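Local coordinates for unknown protein (Leishmania major, PDB 1R75) that is of unknown function but belongs to the DUF1935 family and folds into two antiparallel beta sheets, at residues 77-82 against 115-120; 65-70 against 100-105; 30-35 against 46-51. All blocks are in the same frame, centred on the assembly; numbering follows the deposited sequence.

Contact 1 (77-82 against 115-120)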
ATOM      1  N   VAL A  77      -5.820  -2.012  12.593  1.00 20.96           N
ATOM      2  CA  VAL A  77      -6.972  -2.433  11.839  1.00 20.52           C
ATOM      3  C   VAL A  77      -6.731  -2.157  10.351  1.00 18.09           C
ATOM      4  O   VAL A  77      -6.152  -1.127  10.011  1.00 17.92           O
ATOM      5  CB  VAL A  77      -8.299  -1.751  12.341  1.00 18.84           C
ATOM      6  CG1 VAL A  77      -8.453  -2.096  13.712  1.00 22.57           C
ATOM      7  CG2 VAL A  77      -8.296  -0.337  12.096  1.00 23.65           C
ATOM      8  N   PRO A  78      -7.266  -2.982   9.477  1.00 17.03           N
ATOM      9  CA  PRO A  78      -7.200  -2.645   8.057  1.00 18.00           C
ATOM     10  C   PRO A  78      -8.148  -1.516   7.710  1.00 16.94           C
ATOM     11  O   PRO A  78      -9.202  -1.417   8.315  1.00 20.15           O
ATOM     12  CB  PRO A  78      -7.648  -3.960   7.391  1.00 17.21           C
ATOM     13  CG  PRO A  78      -8.686  -4.538   8.361  1.00 19.92           C
ATOM     14  CD  PRO A  78      -7.909  -4.330   9.646  1.00 19.85           C
ATOM     15  N   LEU A  79      -7.793  -0.706   6.742  1.00 16.09           N
ATOM     16  CA  LEU A  79      -8.595   0.395   6.213  1.00 16.03           C
ATOM     17  C   LEU A  79      -9.121   0.112   4.874  1.00 16.52           C
ATOM     18  O   LEU A  79      -8.527  -0.641   4.051  1.00 16.69           O
ATOM     19  CB  LEU A  79      -7.741   1.663   6.136  1.00 15.61           C
ATOM     20  CG  LEU A  79      -7.262   2.226   7.490  1.00 16.97           C
ATOM     21  CD1 LEU A  79      -6.551   3.591   7.283  1.00 20.56           C
ATOM     22  CD2 LEU A  79      -8.376   2.311   8.444  1.00 21.70           C
ATOM     23  N   GLY A  80     -10.264   0.699   4.530  1.00 15.22           N
ATOM     24  CA  GLY A  80     -10.622   0.749   3.123  1.00 16.94           C
ATOM     25  C   GLY A  80     -10.962  -0.604   2.531  1.00 17.93           C
ATOM     26  O   GLY A  80     -11.715  -1.378   3.140  1.00 20.62           O
ATOM     27  N   ASP A  81     -10.354  -0.900   1.393  1.00 19.00           N
ATOM     28  CA  ASP A  81     -10.505  -2.152   0.721  1.00 19.49           C
ATOM     29  C   ASP A  81      -9.438  -3.132   1.120  1.00 19.66           C
ATOM     30  O   ASP A  81      -9.389  -4.188   0.526  1.00 22.76           O
ATOM     31  CB  ASP A  81     -10.435  -1.960  -0.775  1.00 20.06           C
ATOM     32  CG  ASP A  81     -11.625  -1.156  -1.316  1.00 26.62           C
ATOM     33  OD1 ASP A  81     -12.726  -1.349  -0.809  1.00 27.30           O
ATOM     34  OD2 ASP A  81     -11.473  -0.334  -2.211  1.00 31.71           O
ATOM     35  N   THR A  82      -8.597  -2.839   2.122  1.00 19.34           N
ATOM     36  CA  THR A  82      -7.557  -3.812   2.571  1.00 17.15           C
ATOM     37  C   THR A  82      -8.208  -5.053   3.189  1.00 21.02           C
ATOM     38  O   THR A  82      -9.201  -4.956   3.921  1.00 20.82           O
ATOM     39  CB  THR A  82      -6.670  -3.119   3.564  1.00 17.59           C
ATOM     40  OG1 THR A  82      -6.108  -1.996   2.908  1.00 16.77           O
ATOM     41  CG2 THR A  82      -5.540  -4.005   4.099  1.00 17.85           C
ATOM     42  N   PHE A 115      -4.451   1.713   3.911  1.00 15.87           N
ATOM     43  CA  PHE A 115      -3.990   0.403   4.203  1.00 16.14           C
ATOM     44  C   PHE A 115      -4.282  -0.032   5.608  1.00 14.50           C
ATOM     45  O   PHE A 115      -5.114  -1.000   5.855  1.00 13.96           O
ATOM     46  CB  PHE A 115      -2.511   0.379   3.849  1.00 16.91           C
ATOM     47  CG  PHE A 115      -1.910  -1.008   3.886  1.00 14.27           C
ATOM     48  CD1 PHE A 115      -2.481  -2.021   3.167  1.00 18.60           C
ATOM     49  CD2 PHE A 115      -0.726  -1.284   4.649  1.00 14.15           C
ATOM     50  CE1 PHE A 115      -1.909  -3.311   3.165  1.00 16.39           C
ATOM     51  CE2 PHE A 115      -0.223  -2.582   4.691  1.00 17.04           C
ATOM     52  CZ  PHE A 115      -0.805  -3.571   3.915  1.00 15.91           C
ATOM     53  N   VAL A 116      -3.591   0.555   6.622  1.00 15.63           N
ATOM     54  CA  VAL A 116      -3.786   0.163   8.019  1.00 16.57           C
ATOM     55  C   VAL A 116      -3.717   1.365   8.917  1.00 15.79           C
ATOM     56  O   VAL A 116      -3.187   2.422   8.592  1.00 15.59           O
ATOM     57  CB  VAL A 116      -2.741  -0.884   8.530  1.00 17.46           C
ATOM     58  CG1 VAL A 116      -2.847  -2.081   7.781  1.00 19.07           C
ATOM     59  CG2 VAL A 116      -1.320  -0.324   8.445  1.00 23.25           C
ATOM     60  N   GLU A 117      -4.279   1.224  10.067  1.00 17.28           N
ATOM     61  CA  GLU A 117      -4.190   2.282  11.057  1.00 19.75           C
ATOM     62  C   GLU A 117      -3.969   1.670  12.416  1.00 19.44           C
ATOM     63  O   GLU A 117      -4.580   0.660  12.767  1.00 17.05           O
ATOM     64  CB  GLU A 117      -5.534   3.041  11.015  1.00 21.95           C
ATOM     65  CG  GLU A 117      -5.647   4.165  11.996  1.00 25.72           C
ATOM     66  CD  GLU A 117      -6.691   5.242  11.574  1.00 32.05           C
ATOM     67  OE1 GLU A 117      -6.791   5.554  10.357  1.00 29.48           O
ATOM     68  OE2 GLU A 117      -7.361   5.773  12.491  1.00 37.58           O
ATOM     69  N   GLY A 118      -3.071   2.273  13.187  1.00 21.66           N
ATOM     70  CA  GLY A 118      -2.836   1.859  14.549  1.00 22.26           C
ATOM     71  C   GLY A 118      -1.333   1.805  14.832  1.00 22.21           C
ATOM     72  O   GLY A 118      -0.592   2.524  14.231  1.00 25.25           O
ATOM     73  N   SER A 119      -0.915   0.922  15.705  1.00 22.84           N
ATOM     74  CA  SER A 119       0.465   0.885  16.151  1.00 23.81           C
ATOM     75  C   SER A 119       1.193  -0.263  15.538  1.00 22.03           C
ATOM     76  O   SER A 119       0.883  -1.403  15.759  1.00 21.71           O
ATOM     77  CB  SER A 119       0.546   0.935  17.677  1.00 27.01           C
ATOM     78  OG  SER A 119      -0.084  -0.183  18.264  1.00 31.00           O
ATOM     79  N   VAL A 120       2.197   0.053  14.754  1.00 21.30           N
ATOM     80  CA  VAL A 120       2.890  -0.962  13.974  1.00 20.10           C
ATOM     81  C   VAL A 120       4.172  -1.244  14.755  1.00 20.98           C
ATOM     82  O   VAL A 120       4.867  -0.253  15.114  1.00 20.77           O
ATOM     83  CB  VAL A 120       3.210  -0.425  12.618  1.00 20.74           C
ATOM     84  CG1 VAL A 120       4.045  -1.446  11.846  1.00 22.36           C
ATOM     85  CG2 VAL A 120       1.891  -0.110  11.849  1.00 20.37           C
TER
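V77 and E117 form an antiparallel hydrogen-bonded pair: V77 N donates to E117 O at 3.0 Å, and E117 N returns a bond to V77 O. The next pair, P78 with V116, is non-hydrogen-bonded, a position that suits a proline with no N-H to give. The two CA atoms of P78 and V116 are 4.4 Å apart, and V116 CA makes a CA-H...O contact with V77 O. A third backbone bond runs from L79 N to F115 O over 2.8 Å. It is nearly straight at the hydrogen (169°), yet the donor stands 52° out of the F115 carbonyl plane.

The V77 and P78 pairs join strand 75-78, one of the two outermost, to strand 112-117 of the five-stranded antiparallel sheet; the L79 bond continues the pairing just past the strand. On the other side of 112-117, F115 and V116 both face W53 in a classic beta bulge. Beyond the pairing, L79 to T82 make a type II' turn with G80 at its positive-phi position. L79 O closes it, accepting from both T82 N and T82 OG1, the hydroxyl at 3.0 Å.

Side-chain packing divides into two patches. L79 has CG anti to its carbonyl carbon (chi1 -65°), and its two methyls rest against the stem of E117, with CD2 3.9 Å from E117 CB. L79 CD1 also touches E117 OE1 at 3.7 Å. In the other patch T82 crosses F115 at about a right angle, its CG2 meeting F115 CD1 at 3.8 Å. The same ring packs edge-to-face with F55 and touches C103 and V105 of the opposing sheet.

Contact 2 (65-70 against 100-105)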
ATOM      1  N   HIS A  65      -0.023  -5.256  -6.366  1.00 20.31           N
ATOM      2  CA  HIS A  65      -0.622  -5.975  -5.236  1.00 21.15           C
ATOM      3  C   HIS A  65       0.402  -6.006  -4.139  1.00 19.97           C
ATOM      4  O   HIS A  65       1.525  -6.417  -4.379  1.00 20.78           O
ATOM      5  CB  HIS A  65      -0.951  -7.425  -5.616  1.00 22.57           C
ATOM      6  CG  HIS A  65      -1.458  -8.260  -4.479  1.00 28.32           C
ATOM      7  ND1 HIS A  65      -0.771  -9.353  -3.989  1.00 35.87           N
ATOM      8  CD2 HIS A  65      -2.561  -8.137  -3.701  1.00 34.67           C
ATOM      9  CE1 HIS A  65      -1.424  -9.856  -2.961  1.00 34.99           C
ATOM     10  NE2 HIS A  65      -2.522  -9.153  -2.779  1.00 37.38           N
ATOM     11  N   VAL A  66       0.048  -5.548  -2.948  1.00 18.31           N
ATOM     12  CA  VAL A  66       1.000  -5.465  -1.856  1.00 18.85           C
ATOM     13  C   VAL A  66       0.422  -6.202  -0.657  1.00 21.29           C
ATOM     14  O   VAL A  66      -0.763  -6.085  -0.354  1.00 19.51           O
ATOM     15  CB  VAL A  66       1.450  -4.025  -1.543  1.00 21.71           C
ATOM     16  CG1 VAL A  66       0.315  -3.102  -1.311  1.00 22.17           C
ATOM     17  CG2 VAL A  66       2.476  -3.973  -0.331  1.00 20.62           C
ATOM     18  N   ALA A  67       1.219  -7.065  -0.056  1.00 19.83           N
ATOM     19  CA  ALA A  67       0.864  -7.659   1.209  1.00 18.77           C
ATOM     20  C   ALA A  67       2.006  -7.530   2.195  1.00 18.19           C
ATOM     21  O   ALA A  67       3.172  -7.785   1.857  1.00 19.38           O
ATOM     22  CB  ALA A  67       0.524  -9.146   1.076  1.00 20.73           C
ATOM     23  N   VAL A  68       1.641  -7.204   3.438  1.00 16.18           N
ATOM     24  CA  VAL A  68       2.561  -6.921   4.478  1.00 16.89           C
ATOM     25  C   VAL A  68       2.183  -7.790   5.671  1.00 16.78           C
ATOM     26  O   VAL A  68       1.024  -7.928   6.010  1.00 16.54           O
ATOM     27  CB  VAL A  68       2.514  -5.457   4.881  1.00 16.51           C
ATOM     28  CG1 VAL A  68       3.398  -5.200   6.089  1.00 18.10           C
ATOM     29  CG2 VAL A  68       2.892  -4.501   3.700  1.00 18.89           C
ATOM     30  N   LEU A  69       3.175  -8.367   6.295  1.00 17.55           N
ATOM     31  CA  LEU A  69       3.012  -9.186   7.470  1.00 20.52           C
ATOM     32  C   LEU A  69       3.501  -8.408   8.663  1.00 20.62           C
ATOM     33  O   LEU A  69       4.662  -7.958   8.676  1.00 20.19           O
ATOM     34  CB  LEU A  69       3.932 -10.372   7.378  1.00 22.74           C
ATOM     35  CG  LEU A  69       3.630 -11.540   6.555  1.00 31.94           C
ATOM     36  CD1 LEU A  69       5.005 -12.238   6.168  1.00 35.91           C
ATOM     37  CD2 LEU A  69       2.642 -12.471   7.376  1.00 32.73           C
ATOM     38  N   PHE A  70       2.643  -8.266   9.655  1.00 19.22           N
ATOM     39  CA  PHE A  70       2.852  -7.513  10.859  1.00 18.93           C
ATOM     40  C   PHE A  70       2.992  -8.466  12.051  1.00 18.08           C
ATOM     41  O   PHE A  70       2.353  -9.562  12.094  1.00 19.00           O
ATOM     42  CB  PHE A  70       1.723  -6.538  11.080  1.00 18.42           C
ATOM     43  CG  PHE A  70       1.588  -5.483  10.071  1.00 18.58           C
ATOM     44  CD1 PHE A  70       2.199  -4.216  10.225  1.00 17.46           C
ATOM     45  CD2 PHE A  70       0.661  -5.655   9.011  1.00 17.63           C
ATOM     46  CE1 PHE A  70       2.018  -3.234   9.302  1.00 20.54           C
ATOM     47  CE2 PHE A  70       0.459  -4.635   8.136  1.00 17.15           C
ATOM     48  CZ  PHE A  70       1.103  -3.441   8.266  1.00 17.76           C
ATOM     49  N   LYS A 100       0.937 -13.809  13.204  1.00 34.30           N
ATOM     50  CA  LYS A 100       1.165 -12.525  12.538  1.00 30.77           C
ATOM     51  C   LYS A 100      -0.137 -12.110  11.876  1.00 26.72           C
ATOM     52  O   LYS A 100      -1.095 -12.893  11.803  1.00 28.10           O
ATOM     53  CB  LYS A 100       2.235 -12.702  11.501  1.00 31.65           C
ATOM     54  CG  LYS A 100       3.516 -13.184  12.146  1.00 35.11           C
ATOM     55  CD  LYS A 100       4.773 -12.677  11.498  1.00 34.77           C
ATOM     56  CE  LYS A 100       5.980 -13.253  12.275  1.00 38.73           C
ATOM     57  NZ  LYS A 100       6.643 -12.178  13.135  1.00 40.86           N
ATOM     58  N   TYR A 101      -0.171 -10.884  11.424  1.00 22.75           N
ATOM     59  CA  TYR A 101      -1.307 -10.298  10.723  1.00 20.20           C
ATOM     60  C   TYR A 101      -0.856 -10.046   9.301  1.00 22.19           C
ATOM     61  O   TYR A 101       0.149  -9.379   9.071  1.00 23.07           O
ATOM     62  CB  TYR A 101      -1.702  -9.025  11.351  1.00 21.28           C
ATOM     63  CG  TYR A 101      -1.926  -9.110  12.829  1.00 24.03           C
ATOM     64  CD1 TYR A 101      -3.105  -9.705  13.342  1.00 30.38           C
ATOM     65  CD2 TYR A 101      -1.008  -8.612  13.717  1.00 25.66           C
ATOM     66  CE1 TYR A 101      -3.331  -9.801  14.699  1.00 31.67           C
ATOM     67  CE2 TYR A 101      -1.196  -8.715  15.054  1.00 28.29           C
ATOM     68  CZ  TYR A 101      -2.357  -9.303  15.564  1.00 34.76           C
ATOM     69  OH  TYR A 101      -2.522  -9.354  16.954  1.00 40.21           O
ATOM     70  N   LEU A 102      -1.562 -10.583   8.350  1.00 20.99           N
ATOM     71  CA  LEU A 102      -1.318 -10.323   6.963  1.00 19.84           C
ATOM     72  C   LEU A 102      -2.370  -9.390   6.442  1.00 20.47           C
ATOM     73  O   LEU A 102      -3.582  -9.655   6.601  1.00 20.40           O
ATOM     74  CB  LEU A 102      -1.314 -11.636   6.222  1.00 20.82           C
ATOM     75  CG  LEU A 102      -0.901 -11.569   4.767  1.00 26.57           C
ATOM     76  CD1 LEU A 102       0.514 -11.223   4.619  1.00 24.90           C
ATOM     77  CD2 LEU A 102      -1.208 -12.969   4.176  1.00 32.89           C
ATOM     78  N   CYS A 103      -1.932  -8.263   5.897  1.00 17.99           N
ATOM     79  CA  CYS A 103      -2.788  -7.270   5.263  1.00 18.06           C
ATOM     80  C   CYS A 103      -2.403  -6.997   3.854  1.00 17.54           C
ATOM     81  O   CYS A 103      -1.223  -6.915   3.509  1.00 19.13           O
ATOM     82  CB  CYS A 103      -2.752  -5.944   5.977  1.00 17.63           C
ATOM     83  SG  CYS A 103      -3.228  -5.933   7.693  1.00 23.26           S
ATOM     84  N   GLU A 104      -3.399  -6.926   2.973  1.00 17.39           N
ATOM     85  CA  GLU A 104      -3.100  -6.865   1.569  1.00 18.54           C
ATOM     86  C   GLU A 104      -4.106  -6.002   0.846  1.00 17.88           C
ATOM     87  O   GLU A 104      -5.314  -5.978   1.247  1.00 19.19           O
ATOM     88  CB  GLU A 104      -3.048  -8.246   0.982  1.00 22.55           C
ATOM     89  CG  GLU A 104      -4.321  -8.944   0.857  1.00 27.87           C
ATOM     90  CD  GLU A 104      -4.150 -10.418   0.330  1.00 40.00           C
ATOM     91  OE1 GLU A 104      -3.195 -10.733  -0.431  1.00 42.81           O
ATOM     92  OE2 GLU A 104      -5.018 -11.265   0.662  1.00 46.72           O
ATOM     93  N   VAL A 105      -3.656  -5.346  -0.230  1.00 19.50           N
ATOM     94  CA  VAL A 105      -4.519  -4.472  -1.007  1.00 18.08           C
ATOM     95  C   VAL A 105      -3.953  -4.435  -2.438  1.00 20.95           C
ATOM     96  O   VAL A 105      -2.757  -4.634  -2.670  1.00 20.71           O
ATOM     97  CB  VAL A 105      -4.634  -3.022  -0.367  1.00 19.80           C
ATOM     98  CG1 VAL A 105      -3.351  -2.243  -0.545  1.00 20.04           C
ATOM     99  CG2 VAL A 105      -5.904  -2.289  -0.836  1.00 21.16           C
TER
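Residues 65-70 and 100-105 are neighbouring inner strands of the four-stranded antiparallel sheet, where three hydrogen-bonded pairs alternate with two non-hydrogen-bonded ones. The strand axes lie 4.5 Å apart at closest approach, with their directions 162° apart. V66 pairs with V105, V68 with C103 and F70 with Y101, each by two backbone bonds; F70 N to Y101 O is 2.8 Å.

Side chains alternate between the two faces. On the one carrying A67, L69, L102 and E104, the contacts include A67 CB to E104 CB at 3.7 Å. L69 CG also meets L102 CD1 there. At one end of this face H65 has CG anti to its backbone N (chi1 175°). Its ring presents NE2 to E104 OE1 at 2.9 Å, a weak hydrogen bond because the N-H points well off the oxygen (130°). K100, at the other end, turns its ammonium away to a salt bridge with D71.

On the opposite face V66 and V105 lie side by side, CG1 to CG1 3.8 Å apart. C103 SG approaches the F70 ring obliquely, 3.9 Å from CE2 in a sulfur-aromatic contact, while V68 CG1 sits above one face of that ring, offset toward its rim. F115 of the other sheet packs against V68, F70, C103 and V105, so this largely buried face meets a second sheet, an arrangement consistent with a beta sandwich.

Contact 3 (30-35 against 46-51)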
ATOM      1  N   LYS A  30      -1.625  13.702   2.382  1.00 48.20           N
ATOM      2  CA  LYS A  30      -0.249  13.970   2.752  1.00 49.67           C
ATOM      3  C   LYS A  30      -0.157  13.431   4.153  1.00 48.96           C
ATOM      4  O   LYS A  30      -0.962  13.765   5.040  1.00 51.19           O
ATOM      5  CB  LYS A  30       0.122  15.472   2.760  1.00 50.03           C
ATOM      6  CG  LYS A  30      -0.066  16.219   1.461  1.00 52.50           C
ATOM      7  CD  LYS A  30      -1.054  17.392   1.658  1.00 55.80           C
ATOM      8  CE  LYS A  30      -0.764  18.567   0.740  1.00 57.01           C
ATOM      9  NZ  LYS A  30      -1.824  19.596   0.923  1.00 57.89           N
ATOM     10  N   GLY A  31       0.808  12.582   4.357  1.00 48.04           N
ATOM     11  CA  GLY A  31       1.101  12.150   5.680  1.00 47.00           C
ATOM     12  C   GLY A  31       2.210  13.067   6.104  1.00 46.17           C
ATOM     13  O   GLY A  31       2.284  14.223   5.707  1.00 46.69           O
ATOM     14  N   THR A  32       3.064  12.547   6.938  1.00 44.24           N
ATOM     15  CA  THR A  32       4.211  13.297   7.347  1.00 43.68           C
ATOM     16  C   THR A  32       5.432  12.788   6.588  1.00 42.37           C
ATOM     17  O   THR A  32       6.325  13.591   6.279  1.00 42.73           O
ATOM     18  CB  THR A  32       4.299  13.235   8.875  1.00 44.21           C
ATOM     19  OG1 THR A  32       4.154  11.900   9.332  1.00 45.07           O
ATOM     20  CG2 THR A  32       3.076  13.874   9.463  1.00 45.07           C
ATOM     21  N   LYS A  33       5.431  11.496   6.173  1.00 39.04           N
ATOM     22  CA  LYS A  33       6.563  10.933   5.449  1.00 37.45           C
ATOM     23  C   LYS A  33       6.119   9.985   4.354  1.00 36.42           C
ATOM     24  O   LYS A  33       5.150   9.209   4.518  1.00 32.02           O
ATOM     25  CB  LYS A  33       7.469  10.169   6.404  1.00 38.41           C
ATOM     26  CG  LYS A  33       8.950  10.130   5.986  1.00 43.87           C
ATOM     27  CD  LYS A  33       9.874  11.210   6.649  1.00 46.80           C
ATOM     28  CE  LYS A  33      10.905  11.809   5.656  1.00 50.43           C
ATOM     29  NZ  LYS A  33      11.333  13.216   6.072  1.00 49.70           N
ATOM     30  N   THR A  34       6.862  10.050   3.254  1.00 34.97           N
ATOM     31  CA  THR A  34       6.636   9.236   2.084  1.00 35.33           C
ATOM     32  C   THR A  34       7.901   8.408   1.843  1.00 35.22           C
ATOM     33  O   THR A  34       9.009   8.940   1.927  1.00 34.47           O
ATOM     34  CB  THR A  34       6.304  10.159   0.916  1.00 36.59           C
ATOM     35  OG1 THR A  34       5.051  10.840   1.190  1.00 36.79           O
ATOM     36  CG2 THR A  34       6.023   9.375  -0.364  1.00 36.65           C
ATOM     37  N   TYR A  35       7.751   7.108   1.628  1.00 32.56           N
ATOM     38  CA  TYR A  35       8.883   6.189   1.432  1.00 31.56           C
ATOM     39  C   TYR A  35       8.690   5.452   0.121  1.00 32.94           C
ATOM     40  O   TYR A  35       7.645   4.775  -0.043  1.00 29.01           O
ATOM     41  CB  TYR A  35       8.908   5.171   2.563  1.00 30.78           C
ATOM     42  CG  TYR A  35       8.994   5.742   3.971  1.00 33.62           C
ATOM     43  CD1 TYR A  35      10.219   5.845   4.647  1.00 32.59           C
ATOM     44  CD2 TYR A  35       7.876   6.139   4.639  1.00 33.99           C
ATOM     45  CE1 TYR A  35      10.282   6.330   5.978  1.00 35.54           C
ATOM     46  CE2 TYR A  35       7.931   6.619   5.939  1.00 37.16           C
ATOM     47  CZ  TYR A  35       9.127   6.709   6.606  1.00 37.22           C
ATOM     48  OH  TYR A  35       9.095   7.225   7.884  1.00 40.00           O
ATOM     49  N   ALA A  46       3.094   7.505   5.232  1.00 24.87           N
ATOM     50  CA  ALA A  46       2.839   7.271   6.626  1.00 26.24           C
ATOM     51  C   ALA A  46       2.400   8.559   7.270  1.00 29.93           C
ATOM     52  O   ALA A  46       2.895   9.625   6.933  1.00 30.81           O
ATOM     53  CB  ALA A  46       4.082   6.712   7.304  1.00 27.33           C
ATOM     54  N   ASP A  47       1.399   8.498   8.121  1.00 32.27           N
ATOM     55  CA  ASP A  47       0.951   9.703   8.812  1.00 35.28           C
ATOM     56  C   ASP A  47       1.052   9.433  10.321  1.00 36.15           C
ATOM     57  O   ASP A  47       0.313   8.603  10.870  1.00 33.47           O
ATOM     58  CB  ASP A  47      -0.446  10.106   8.341  1.00 36.28           C
ATOM     59  CG  ASP A  47      -0.933  11.418   8.978  1.00 41.75           C
ATOM     60  OD1 ASP A  47      -0.719  11.598  10.213  1.00 48.82           O
ATOM     61  OD2 ASP A  47      -1.526  12.331   8.323  1.00 46.84           O
ATOM     62  N   THR A  48       2.038  10.069  10.995  1.00 38.50           N
ATOM     63  CA  THR A  48       2.257   9.762  12.407  1.00 40.35           C
ATOM     64  C   THR A  48       1.145  10.295  13.321  1.00 40.68           C
ATOM     65  O   THR A  48       0.803   9.639  14.302  1.00 42.54           O
ATOM     66  CB  THR A  48       3.604  10.309  12.948  1.00 40.78           C
ATOM     67  OG1 THR A  48       3.516  11.718  13.015  1.00 43.39           O
ATOM     68  CG2 THR A  48       4.757  10.064  12.030  1.00 42.36           C
ATOM     69  N   GLU A  49       0.582  11.460  13.032  1.00 41.91           N
ATOM     70  CA  GLU A  49      -0.555  11.999  13.837  1.00 41.67           C
ATOM     71  C   GLU A  49      -1.792  11.129  13.714  1.00 40.17           C
ATOM     72  O   GLU A  49      -2.496  10.844  14.706  1.00 40.52           O
ATOM     73  CB  GLU A  49      -0.873  13.481  13.463  1.00 43.63           C
ATOM     74  CG  GLU A  49      -2.218  14.078  13.965  1.00 47.26           C
ATOM     75  CD  GLU A  49      -2.098  15.196  15.041  1.00 53.51           C
ATOM     76  OE1 GLU A  49      -1.356  15.022  16.047  1.00 55.39           O
ATOM     77  OE2 GLU A  49      -2.769  16.266  14.898  1.00 58.01           O
ATOM     78  N   ALA A  50      -2.065  10.637  12.518  1.00 36.73           N
ATOM     79  CA  ALA A  50      -3.275   9.814  12.331  1.00 34.25           C
ATOM     80  C   ALA A  50      -3.028   8.312  12.592  1.00 32.22           C
ATOM     81  O   ALA A  50      -3.962   7.518  12.626  1.00 31.36           O
ATOM     82  CB  ALA A  50      -3.757  10.014  10.892  1.00 34.82           C
ATOM     83  N   ARG A  51      -1.752   7.956  12.760  1.00 29.25           N
ATOM     84  CA  ARG A  51      -1.226   6.600  12.918  1.00 28.80           C
ATOM     85  C   ARG A  51      -1.705   5.651  11.768  1.00 25.69           C
ATOM     86  O   ARG A  51      -2.201   4.563  12.009  1.00 24.46           O
ATOM     87  CB  ARG A  51      -1.528   6.043  14.279  1.00 30.94           C
ATOM     88  CG  ARG A  51      -0.619   6.701  15.364  1.00 38.13           C
ATOM     89  CD  ARG A  51      -0.908   6.306  16.833  1.00 45.45           C
ATOM     90  NE  ARG A  51      -1.143   4.879  17.091  1.00 49.52           N
ATOM     91  CZ  ARG A  51      -2.303   4.382  17.560  1.00 54.32           C
ATOM     92  NH1 ARG A  51      -3.366   5.172  17.763  1.00 55.72           N
ATOM     93  NH2 ARG A  51      -2.433   3.080  17.795  1.00 53.35           N
TER
HETATM   94  O   HOH W   1      -2.281  11.638   6.010  1.00 43.94           O
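T32 and T48 cross at about a right angle beside the open end of the beta hairpin formed by strands 33-36 and 42-47. T32 has OG1 between its backbone N and carbonyl carbon (chi1 48°), and this hydroxyl oxygen touches both the backbone and the side chain of T48. It accepts a long but straight hydrogen bond from T48 N (3.3 Å, 168°) and also lies against T48 CG2.

Beside this crossing the strand pairing is irregular. K33 and A46 form the hydrogen-bonded pair, with A46 N donating to K33 O at 2.8 Å. A46 O in turn receives both K33 N and T32 N, the latter at 2.9 Å. Because T32 and K33 both face A46, the geometry is a classic beta bulge. The A46 methyl lies at the edge of the Y35 ring, near its plane, with Y35 CE2 4.1 Å from A46 CB; that ring also makes a cation-pi contact with R44.

D47 lies against G31, its CB 3.7 Å from G31 CA; at G31 a side chain would run into A46 O. The two carboxylate oxygens of D47 serve different partners. OD2 shares a water with K30 O and has a long, weak ion pair with R52. OD1 makes an Asx motif at the start of residues 48-50, whose backbone angles are helical: A50 N donates to D47 OD1 at 2.8 Å, arriving from above the carboxylate plane, 47° out of it.

Along the chain contact 3 closes first; contacts 1 and 2 then interleave, their segments alternating. Contacts 1 and 3 share the five-stranded sheet at its two edges, joining outermost strand 75-78 and outermost strand 33-36 to their neighbours. Their centres are 13 Å apart, and they meet through G118 N and R51 O, a probable hydrogen bond of 2.7 Å. Contact 2 belongs to the four-stranded sheet. Its centre is 10 Å from that of contact 1, and F115 CZ lies 3.4 Å from C103 O. Contacts 2 and 3 do not touch, their nearest atoms being about 9 Å apart. Contact 1 therefore touches both others: its strands belong to the five-stranded sheet, while F115, T82 and V120 pack against the four-stranded one.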